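Local coordinates for protein alpha-1,2-mannosidase (Bacteroides thetaiotaomicron, PDB 2WW2) that hydrolyses alpha-mannosides with inversion at the anomeric carbon, as a calcium-dependent member of glycoside hydrolase family 92, at residues 245-248 with 249-253; 256-259 with 260-264; 451-454 with 455-459. All coordinates share one frame; numbering follows the deposited sequence.

Interaction 1 of 3, residues 245-248 with 249-253; sequences INFN and REVAD
Arg-249 runs alongside Ile-245, one turn back in helix 240-250, and its backbone N donates to Ile-245 O. With its chain bent at the third torsion (chi3 -65°), the guanidinium NH2 comes 3.5 Å from Ile-245 CG2, while NH1 is bound to Phe-304 O. At Glu-250 the backbone N reaches Asn-246 O over 2.9 Å, and CG lies against the same oxygen at 3.5 Å; the carboxylate is hydrogen-bonded to Thr-127 OG1 through OE1 and forms a salt bridge to Arg-129 through OE2. Val-251 is where the chain leaves helical geometry. Its CG2 sits over one face of the Phe-247 ring, 4.1 Å from the centroid and 26° off the normal, a CH-pi contact offset toward the rim; the ring itself packs on strands 182-188 and 229-236. Ala-252 then sets CB 3.9 Å from Phe-247 CE2. Val-251 N and Ala-252 N both donate to Phe-247 O, each at 2.9 Å, from opposite faces of the carbonyl plane. The side-chain contacts near the turn are thus apolar, and the doubly gripped carbonyl of Phe-247 ties the end of the helix to the departing loop.

Interaction 2 of 3, residues 256-259 with 260-264; sequences VQLI and SGKAR
Four successive backbone bonds, from Ser-260 N, Gly-261 N, Lys-262 N and Ala-263 N to the carbonyl oxygens of Val-256, Gln-257, Leu-258 and Ile-259, run straight and regular through the first turns of helix 256-271, with lengths between 2.8 and 3.0 Å. Ser-260 CB lies 3.1 Å from Val-256 O, and the hydroxyl continues away from the backbone N (chi1 178°). Lys-262, one turn on from Leu-258, lies alongside the Leu-258 carbonyl: CG, placed beside its own backbone N by a chi1 of -69°, is 3.3 Å from Leu-258 O. From there the lysine chain is fully extended and crosses the leucine side chain at a slant, so that Lys-262 CE meets Leu-258 CG at 4.0 Å. This is an aliphatic contact on the exposed side of the helix, made by the methylene part of the lysine and not by its amino group.

The pattern is that of an amphipathic helix laid on a beta domain. Val-256, Ile-259 and Ser-260 face strands 111-116, 121-126 and 130-136, with Ser-125 touched by all three, while Leu-258, Gly-261 and Lys-262 occupy the other, more exposed side. At the start of the helix the Leu-258 N-H is taken by the carboxylate of Asp-255.

Gly-261 leaves the surface next to Gln-257 and Leu-258 without a side chain, although a CB could be accommodated there. On the buried side Ala-263 brings its methyl CB to 3.5 Å from Ile-259 O, the carbonyl that its own N-H also binds. The next residue, Arg-264, joins the helix to the N-terminal end of the chain through a salt bridge with Asp-9.

Interaction 3 of 3, residues 451-454 with 455-459; sequences YAYA and DWCIA
Over one face of the Tyr-453 ring sits the sulfur of Cys-457, 3.9 Å from the centroid and 24° off the ring normal, a Cys sulfur-aromatic contact displaced toward the phenol end, where SG lies 3.6 Å from Tyr-453 CZ. Trp-456 meets the same tyrosine at a slant, its CE3 4.1 Å from Tyr-453 CE1, and has Tyr-453 O at the edge of its indole, in the ring plane. Phe-527 meets Tyr-453 edge-to-face, Phe-335 also meets the tyrosine ring, and His-528 meets Trp-456. CG lies opposite the backbone N in Tyr-453 (chi1 168°) and in Trp-456 (chi1 172°), and the spacing of three residues sets the two rings on neighbouring sides of the helix. Tyr-453 OH is bound by Pro-647 O and Ser-386 OG, and Trp-456 NE1 by the hydroxyl of Tyr-733, which fixes the phenol end of one and the pyrrole edge of the other.

These residues belong to helix 444-465 of the catalytic domain, which in family 92 is an (alpha/alpha)6 barrel; helices 383-393, 401-413 and 468-475 touch its buried side chains. The backbone keeps an unbroken series of i to i+4 bonds, with Asp-455 N to Tyr-451 O at 2.8 Å.

The carboxylate of Asp-455 folds back over the carbonyl of Tyr-451, with CG 3.1 Å from Tyr-451 O. Two acceptors, Asp-455 OD2 and Tyr-451 O, are thereby brought near each other, a cost probably offset by the salt bridge of OD1 to Arg-424 and the bond of OD2 with Tyr-430 OH. Replacing Asp-455 with an alanine is likely to leave Arg-424 without this buried counter-charge and to take one hydrogen-bond partner from Tyr-430 OH. Further along the helix, Ile-458 rests CG1 3.5 Å from Ala-454 O.

Overall arrangement
Interactions 1 and 2 lie in successive helices, 240-250 and 256-271, with centres about 14 Å apart. They touch where Glu-250 O packs against Ile-259 CD1 at 3.8 Å, and both helices pack on strands of the N-terminal beta region. Interaction 3 is remote, in a helix buried among those of the catalytic domain. Its centre is about 45 Å from each of the others, and its nearest atoms lie about 33 Å from interaction 1 and about 32 Å from interaction 2; relative to interaction 2, it lies on the opposite side of the chain's centre. None of the three supplies a ligand to the bound sodium ions.

Interaction 1 of 3, residues 245-248 with 249-253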
ATOM      1  N   ILE A 245      -3.670   4.243  58.535  1.00  9.71           N
ATOM      2  CA  ILE A 245      -4.626   3.138  58.677  1.00  9.53           C
ATOM      3  C   ILE A 245      -4.403   2.077  57.581  1.00  9.38           C
ATOM      4  O   ILE A 245      -4.343   0.866  57.867  1.00  8.78           O
ATOM      5  CB  ILE A 245      -6.083   3.672  58.615  1.00  9.31           C
ATOM      6  CG1 ILE A 245      -6.387   4.502  59.866  1.00 10.98           C
ATOM      7  CG2 ILE A 245      -7.086   2.527  58.466  1.00 10.36           C
ATOM      8  CD1 ILE A 245      -7.636   5.385  59.748  1.00 13.20           C
ATOM      9  N   ASN A 246      -4.284   2.533  56.333  1.00  8.81           N
ATOM     10  CA  ASN A 246      -4.001   1.642  55.205  1.00  9.57           C
ATOM     11  C   ASN A 246      -2.711   0.869  55.440  1.00  9.52           C
ATOM     12  O   ASN A 246      -2.670  -0.336  55.231  1.00  9.72           O
ATOM     13  CB  ASN A 246      -3.886   2.416  53.881  1.00  8.97           C
ATOM     14  CG  ASN A 246      -5.201   3.067  53.474  1.00  9.12           C
ATOM     15  OD1 ASN A 246      -6.248   2.740  54.025  1.00 10.08           O
ATOM     16  ND2 ASN A 246      -5.150   3.976  52.501  1.00  7.41           N
ATOM     17  N   PHE A 247      -1.668   1.579  55.873  1.00 10.33           N
ATOM     18  CA  PHE A 247      -0.367   0.958  56.177  1.00 10.08           C
ATOM     19  C   PHE A 247      -0.524  -0.132  57.236  1.00 10.70           C
ATOM     20  O   PHE A 247      -0.029  -1.259  57.084  1.00 10.02           O
ATOM     21  CB  PHE A 247       0.611   2.029  56.681  1.00  9.95           C
ATOM     22  CG  PHE A 247       1.986   1.498  57.064  1.00  9.81           C
ATOM     23  CD1 PHE A 247       3.067   1.592  56.174  1.00  8.60           C
ATOM     24  CD2 PHE A 247       2.205   0.946  58.320  1.00 10.78           C
ATOM     25  CE1 PHE A 247       4.333   1.126  56.525  1.00  8.38           C
ATOM     26  CE2 PHE A 247       3.466   0.470  58.677  1.00  9.55           C
ATOM     27  CZ  PHE A 247       4.533   0.569  57.780  1.00  8.79           C
ATOM     28  N   ASN A 248      -1.220   0.206  58.315  1.00 10.99           N
ATOM     29  CA  ASN A 248      -1.348  -0.728  59.440  1.00 11.64           C
ATOM     30  C   ASN A 248      -2.196  -1.939  59.105  1.00 11.68           C
ATOM     31  O   ASN A 248      -1.918  -3.060  59.559  1.00 11.54           O
ATOM     32  CB  ASN A 248      -1.858   0.001  60.681  1.00 12.20           C
ATOM     33  CG  ASN A 248      -0.777   0.831  61.329  1.00 15.21           C
ATOM     34  OD1 ASN A 248       0.362   0.375  61.473  1.00 19.35           O
ATOM     35  ND2 ASN A 248      -1.119   2.054  61.732  1.00 19.53           N
ATOM     36  N   ARG A 249      -3.209  -1.735  58.273  1.00 10.65           N
ATOM     37  CA  ARG A 249      -4.043  -2.849  57.892  1.00 10.88           C
ATOM     38  C   ARG A 249      -3.358  -3.762  56.883  1.00 10.71           C
ATOM     39  O   ARG A 249      -3.516  -4.982  56.950  1.00 10.45           O
ATOM     40  CB  ARG A 249      -5.374  -2.372  57.318  1.00 11.07           C
ATOM     41  CG  ARG A 249      -6.379  -3.509  57.201  1.00 13.21           C
ATOM     42  CD  ARG A 249      -7.726  -3.036  56.706  1.00 14.28           C
ATOM     43  NE  ARG A 249      -8.409  -2.118  57.620  1.00 14.69           N
ATOM     44  CZ  ARG A 249      -8.662  -0.837  57.354  1.00 16.00           C
ATOM     45  NH1 ARG A 249      -8.234  -0.285  56.215  1.00 14.99           N
ATOM     46  NH2 ARG A 249      -9.327  -0.097  58.234  1.00 15.16           N
ATOM     47  N   GLU A 250      -2.606  -3.182  55.944  1.00  9.59           N
ATOM     48  CA  GLU A 250      -2.188  -3.947  54.767  1.00  9.37           C
ATOM     49  C   GLU A 250      -0.729  -4.394  54.764  1.00  9.34           C
ATOM     50  O   GLU A 250      -0.417  -5.448  54.194  1.00  9.58           O
ATOM     51  CB  GLU A 250      -2.499  -3.183  53.465  1.00  9.84           C
ATOM     52  CG  GLU A 250      -3.997  -2.872  53.256  1.00  9.85           C
ATOM     53  CD  GLU A 250      -4.302  -2.167  51.930  1.00 13.10           C
ATOM     54  OE1 GLU A 250      -3.498  -2.299  50.978  1.00 10.59           O
ATOM     55  OE2 GLU A 250      -5.361  -1.476  51.849  1.00 13.59           O
ATOM     56  N   VAL A 251       0.177  -3.602  55.331  1.00  8.59           N
ATOM     57  CA  VAL A 251       1.607  -3.940  55.164  1.00  9.64           C
ATOM     58  C   VAL A 251       2.443  -3.950  56.451  1.00  9.74           C
ATOM     59  O   VAL A 251       3.579  -4.443  56.451  1.00  9.85           O
ATOM     60  CB  VAL A 251       2.314  -3.017  54.114  1.00  8.66           C
ATOM     61  CG1 VAL A 251       1.788  -3.301  52.683  1.00  8.40           C
ATOM     62  CG2 VAL A 251       2.140  -1.535  54.486  1.00  8.98           C
ATOM     63  N   ALA A 252       1.903  -3.405  57.538  1.00 10.13           N
ATOM     64  CA  ALA A 252       2.670  -3.328  58.784  1.00 10.57           C
ATOM     65  C   ALA A 252       3.222  -4.701  59.142  1.00 11.17           C
ATOM     66  O   ALA A 252       2.507  -5.689  59.049  1.00 11.31           O
ATOM     67  CB  ALA A 252       1.801  -2.771  59.939  1.00 11.37           C
ATOM     68  N   ASP A 253       4.500  -4.755  59.521  1.00 11.75           N
ATOM     69  CA  ASP A 253       5.159  -5.995  59.978  1.00 13.19           C
ATOM     70  C   ASP A 253       5.443  -7.016  58.886  1.00 12.90           C
ATOM     71  O   ASP A 253       5.991  -8.075  59.170  1.00 12.64           O
ATOM     72  CB  ASP A 253       4.354  -6.699  61.072  1.00 13.71           C
ATOM     73  CG  ASP A 253       4.120  -5.821  62.283  1.00 17.05           C
ATOM     74  OD1 ASP A 253       2.972  -5.802  62.769  1.00 21.66           O
ATOM     75  OD2 ASP A 253       5.070  -5.140  62.730  1.00 19.02           O
TER
HETATM   76  O   HOH W   1      -0.619  -5.609  58.651  1.00 30.06           O

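Interaction 2 of 3, residues 256-259 with 260-264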
ATOM      1  N   VAL A 256       8.519  -8.954  52.078  1.00  9.95           N
ATOM      2  CA  VAL A 256       8.054  -9.051  50.689  1.00 10.08           C
ATOM      3  C   VAL A 256       7.456 -10.431  50.389  1.00 10.16           C
ATOM      4  O   VAL A 256       6.495 -10.548  49.629  1.00  9.32           O
ATOM      5  CB  VAL A 256       9.153  -8.682  49.647  1.00  9.67           C
ATOM      6  CG1 VAL A 256      10.214  -9.770  49.561  1.00  9.49           C
ATOM      7  CG2 VAL A 256       8.513  -8.449  48.252  1.00  9.44           C
ATOM      8  N   GLN A 257       7.998 -11.464  51.019  1.00 10.59           N
ATOM      9  CA  GLN A 257       7.480 -12.825  50.828  1.00 11.43           C
ATOM     10  C   GLN A 257       6.012 -12.936  51.243  1.00 10.80           C
ATOM     11  O   GLN A 257       5.219 -13.606  50.575  1.00 10.61           O
ATOM     12  CB  GLN A 257       8.321 -13.837  51.626  1.00 12.72           C
ATOM     13  CG  GLN A 257       9.749 -14.057  51.055  1.00 16.88           C
ATOM     14  CD  GLN A 257      10.691 -12.848  51.212  1.00 21.54           C
ATOM     15  OE1 GLN A 257      10.534 -12.003  52.127  1.00 17.61           O
ATOM     16  NE2 GLN A 257      11.694 -12.767  50.307  1.00 21.23           N
ATOM     17  N   LEU A 258       5.649 -12.286  52.347  1.00 10.44           N
ATOM     18  CA  LEU A 258       4.263 -12.329  52.825  1.00 10.13           C
ATOM     19  C   LEU A 258       3.317 -11.651  51.822  1.00  9.67           C
ATOM     20  O   LEU A 258       2.294 -12.226  51.438  1.00  9.46           O
ATOM     21  CB  LEU A 258       4.112 -11.672  54.203  1.00 10.68           C
ATOM     22  CG  LEU A 258       2.705 -11.803  54.830  1.00 11.47           C
ATOM     23  CD1 LEU A 258       2.411 -13.253  55.196  1.00 15.60           C
ATOM     24  CD2 LEU A 258       2.534 -10.910  56.076  1.00 13.09           C
ATOM     25  N   ILE A 259       3.669 -10.438  51.395  1.00  8.57           N
ATOM     26  CA  ILE A 259       2.823  -9.673  50.464  1.00  7.88           C
ATOM     27  C   ILE A 259       2.737 -10.376  49.103  1.00  8.50           C
ATOM     28  O   ILE A 259       1.671 -10.459  48.475  1.00  8.77           O
ATOM     29  CB  ILE A 259       3.357  -8.222  50.274  1.00  7.77           C
ATOM     30  CG1 ILE A 259       3.511  -7.524  51.641  1.00  7.62           C
ATOM     31  CG2 ILE A 259       2.454  -7.411  49.288  1.00  6.56           C
ATOM     32  CD1 ILE A 259       2.273  -7.623  52.582  1.00 10.16           C
ATOM     33  N   SER A 260       3.873 -10.884  48.652  1.00  8.11           N
ATOM     34  CA  SER A 260       3.927 -11.662  47.423  1.00  8.85           C
ATOM     35  C   SER A 260       2.966 -12.874  47.457  1.00  8.98           C
ATOM     36  O   SER A 260       2.172 -13.061  46.528  1.00  8.80           O
ATOM     37  CB  SER A 260       5.369 -12.128  47.178  1.00  8.73           C
ATOM     38  OG  SER A 260       5.462 -12.922  46.008  1.00  9.49           O
ATOM     39  N   GLY A 261       3.068 -13.704  48.499  1.00  8.81           N
ATOM     40  CA  GLY A 261       2.160 -14.859  48.655  1.00  9.00           C
ATOM     41  C   GLY A 261       0.693 -14.446  48.670  1.00  9.86           C
ATOM     42  O   GLY A 261      -0.162 -15.095  48.058  1.00  9.99           O
ATOM     43  N   LYS A 262       0.379 -13.380  49.391  1.00  9.60           N
ATOM     44  CA  LYS A 262      -0.993 -12.912  49.424  1.00 10.39           C
ATOM     45  C   LYS A 262      -1.490 -12.436  48.048  1.00  9.85           C
ATOM     46  O   LYS A 262      -2.619 -12.729  47.664  1.00 10.13           O
ATOM     47  CB  LYS A 262      -1.137 -11.772  50.426  1.00 10.27           C
ATOM     48  CG  LYS A 262      -0.986 -12.189  51.879  1.00 13.34           C
ATOM     49  CD  LYS A 262      -1.148 -10.950  52.760  1.00 16.38           C
ATOM     50  CE  LYS A 262      -1.241 -11.304  54.228  1.00 19.87           C
ATOM     51  NZ  LYS A 262      -1.651 -10.069  54.967  1.00 22.51           N
ATOM     52  N   ALA A 263      -0.667 -11.683  47.320  1.00  9.37           N
ATOM     53  CA  ALA A 263      -1.069 -11.208  45.995  1.00  9.22           C
ATOM     54  C   ALA A 263      -1.192 -12.382  45.021  1.00  9.55           C
ATOM     55  O   ALA A 263      -2.075 -12.424  44.163  1.00  8.61           O
ATOM     56  CB  ALA A 263      -0.074 -10.178  45.475  1.00  9.21           C
ATOM     57  N   ARG A 264      -0.315 -13.362  45.178  1.00  9.48           N
ATOM     58  CA  ARG A 264      -0.357 -14.525  44.330  1.00 10.49           C
ATOM     59  C   ARG A 264      -1.687 -15.264  44.542  1.00 10.40           C
ATOM     60  O   ARG A 264      -2.351 -15.699  43.582  1.00  9.96           O
ATOM     61  CB  ARG A 264       0.793 -15.441  44.728  1.00 11.22           C
ATOM     62  CG  ARG A 264       0.970 -16.574  43.814  1.00 15.43           C
ATOM     63  CD  ARG A 264       1.727 -17.670  44.487  1.00 23.73           C
ATOM     64  NE  ARG A 264       3.157 -17.500  44.355  1.00 26.07           N
ATOM     65  CZ  ARG A 264       3.839 -17.798  43.257  1.00 29.15           C
ATOM     66  NH1 ARG A 264       3.199 -18.235  42.178  1.00 27.97           N
ATOM     67  NH2 ARG A 264       5.164 -17.637  43.241  1.00 28.78           N
TER

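Interaction 3 of 3, residues 451-454 with 455-459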
ATOM      1  N   TYR A 451     -23.902   7.855  19.576  1.00  8.60           N
ATOM      2  CA  TYR A 451     -25.113   8.370  20.222  1.00  8.33           C
ATOM      3  C   TYR A 451     -26.369   7.545  19.902  1.00  8.29           C
ATOM      4  O   TYR A 451     -27.236   7.373  20.770  1.00  8.55           O
ATOM      5  CB  TYR A 451     -25.384   9.819  19.821  1.00  8.47           C
ATOM      6  CG  TYR A 451     -24.303  10.826  20.178  1.00  7.91           C
ATOM      7  CD1 TYR A 451     -23.282  10.516  21.078  1.00  7.60           C
ATOM      8  CD2 TYR A 451     -24.317  12.089  19.608  1.00  7.95           C
ATOM      9  CE1 TYR A 451     -22.295  11.457  21.383  1.00  5.81           C
ATOM     10  CE2 TYR A 451     -23.347  13.040  19.915  1.00  6.92           C
ATOM     11  CZ  TYR A 451     -22.339  12.711  20.798  1.00  6.96           C
ATOM     12  OH  TYR A 451     -21.373  13.640  21.100  1.00  7.11           O
ATOM     13  N   ALA A 452     -26.494   7.076  18.664  1.00  7.60           N
ATOM     14  CA  ALA A 452     -27.651   6.244  18.294  1.00  8.39           C
ATOM     15  C   ALA A 452     -27.675   4.972  19.164  1.00  8.48           C
ATOM     16  O   ALA A 452     -28.730   4.503  19.597  1.00  8.48           O
ATOM     17  CB  ALA A 452     -27.600   5.889  16.810  1.00  7.63           C
ATOM     18  N   TYR A 453     -26.494   4.429  19.431  1.00  8.71           N
ATOM     19  CA  TYR A 453     -26.362   3.274  20.325  1.00  8.88           C
ATOM     20  C   TYR A 453     -26.736   3.606  21.781  1.00  9.29           C
ATOM     21  O   TYR A 453     -27.476   2.848  22.447  1.00  9.71           O
ATOM     22  CB  TYR A 453     -24.926   2.729  20.267  1.00  8.83           C
ATOM     23  CG  TYR A 453     -24.630   1.725  21.380  1.00  8.95           C
ATOM     24  CD1 TYR A 453     -25.269   0.495  21.423  1.00  8.95           C
ATOM     25  CD2 TYR A 453     -23.707   2.027  22.393  1.00  7.23           C
ATOM     26  CE1 TYR A 453     -24.996  -0.422  22.440  1.00  9.05           C
ATOM     27  CE2 TYR A 453     -23.439   1.129  23.407  1.00  7.43           C
ATOM     28  CZ  TYR A 453     -24.076  -0.094  23.421  1.00  7.92           C
ATOM     29  OH  TYR A 453     -23.822  -0.979  24.432  1.00  8.66           O
ATOM     30  N   ALA A 454     -26.221   4.720  22.290  1.00  8.55           N
ATOM     31  CA  ALA A 454     -26.524   5.101  23.666  1.00  8.45           C
ATOM     32  C   ALA A 454     -28.022   5.371  23.794  1.00  8.39           C
ATOM     33  O   ALA A 454     -28.636   5.055  24.809  1.00  8.27           O
ATOM     34  CB  ALA A 454     -25.723   6.356  24.080  1.00  8.08           C
ATOM     35  N   ASP A 455     -28.610   5.965  22.767  1.00  7.25           N
ATOM     36  CA  ASP A 455     -30.035   6.235  22.821  1.00  7.97           C
ATOM     37  C   ASP A 455     -30.839   4.929  22.811  1.00  7.71           C
ATOM     38  O   ASP A 455     -31.862   4.810  23.498  1.00  7.79           O
ATOM     39  CB  ASP A 455     -30.447   7.161  21.669  1.00  7.83           C
ATOM     40  CG  ASP A 455     -29.922   8.572  21.853  1.00 10.80           C
ATOM     41  OD1 ASP A 455     -29.698   8.970  23.030  1.00 13.21           O
ATOM     42  OD2 ASP A 455     -29.749   9.294  20.838  1.00 13.18           O
ATOM     43  N   TRP A 456     -30.394   3.953  22.025  1.00  7.23           N
ATOM     44  CA  TRP A 456     -31.013   2.621  22.087  1.00  7.38           C
ATOM     45  C   TRP A 456     -30.904   2.062  23.525  1.00  7.10           C
ATOM     46  O   TRP A 456     -31.883   1.536  24.072  1.00  6.62           O
ATOM     47  CB  TRP A 456     -30.387   1.681  21.036  1.00  7.09           C
ATOM     48  CG  TRP A 456     -30.829   0.261  21.174  1.00  8.25           C
ATOM     49  CD1 TRP A 456     -31.919  -0.330  20.588  1.00  7.08           C
ATOM     50  CD2 TRP A 456     -30.201  -0.749  21.966  1.00  7.97           C
ATOM     51  NE1 TRP A 456     -32.006  -1.655  20.971  1.00  8.43           N
ATOM     52  CE2 TRP A 456     -30.955  -1.936  21.810  1.00  8.36           C
ATOM     53  CE3 TRP A 456     -29.060  -0.771  22.775  1.00  8.19           C
ATOM     54  CZ2 TRP A 456     -30.615  -3.125  22.448  1.00  7.01           C
ATOM     55  CZ3 TRP A 456     -28.719  -1.955  23.406  1.00  8.07           C
ATOM     56  CH2 TRP A 456     -29.501  -3.115  23.248  1.00 10.16           C
ATOM     57  N   CYS A 457     -29.738   2.198  24.164  1.00  6.86           N
ATOM     58  CA  CYS A 457     -29.605   1.704  25.557  1.00  7.28           C
ATOM     59  C   CYS A 457     -30.611   2.385  26.491  1.00  7.39           C
ATOM     60  O   CYS A 457     -31.217   1.736  27.343  1.00  7.51           O
ATOM     61  CB  CYS A 457     -28.201   1.948  26.122  1.00  7.13           C
ATOM     62  SG  CYS A 457     -26.931   0.964  25.359  1.00  9.68           S
ATOM     63  N   ILE A 458     -30.772   3.698  26.345  1.00  6.74           N
ATOM     64  CA  ILE A 458     -31.699   4.427  27.218  1.00  6.76           C
ATOM     65  C   ILE A 458     -33.135   3.993  26.961  1.00  7.19           C
ATOM     66  O   ILE A 458     -33.931   3.864  27.904  1.00  7.08           O
ATOM     67  CB  ILE A 458     -31.553   5.963  27.078  1.00  6.82           C
ATOM     68  CG1 ILE A 458     -30.182   6.385  27.627  1.00  7.29           C
ATOM     69  CG2 ILE A 458     -32.706   6.701  27.812  1.00  5.75           C
ATOM     70  CD1 ILE A 458     -29.796   7.850  27.252  1.00  9.47           C
ATOM     71  N   ALA A 459     -33.465   3.750  25.693  1.00  7.30           N
ATOM     72  CA  ALA A 459     -34.816   3.273  25.370  1.00  7.34           C
ATOM     73  C   ALA A 459     -35.070   1.920  26.051  1.00  7.63           C
ATOM     74  O   ALA A 459     -36.138   1.678  26.631  1.00  7.12           O
ATOM     75  CB  ALA A 459     -34.998   3.147  23.867  1.00  7.38           C
TER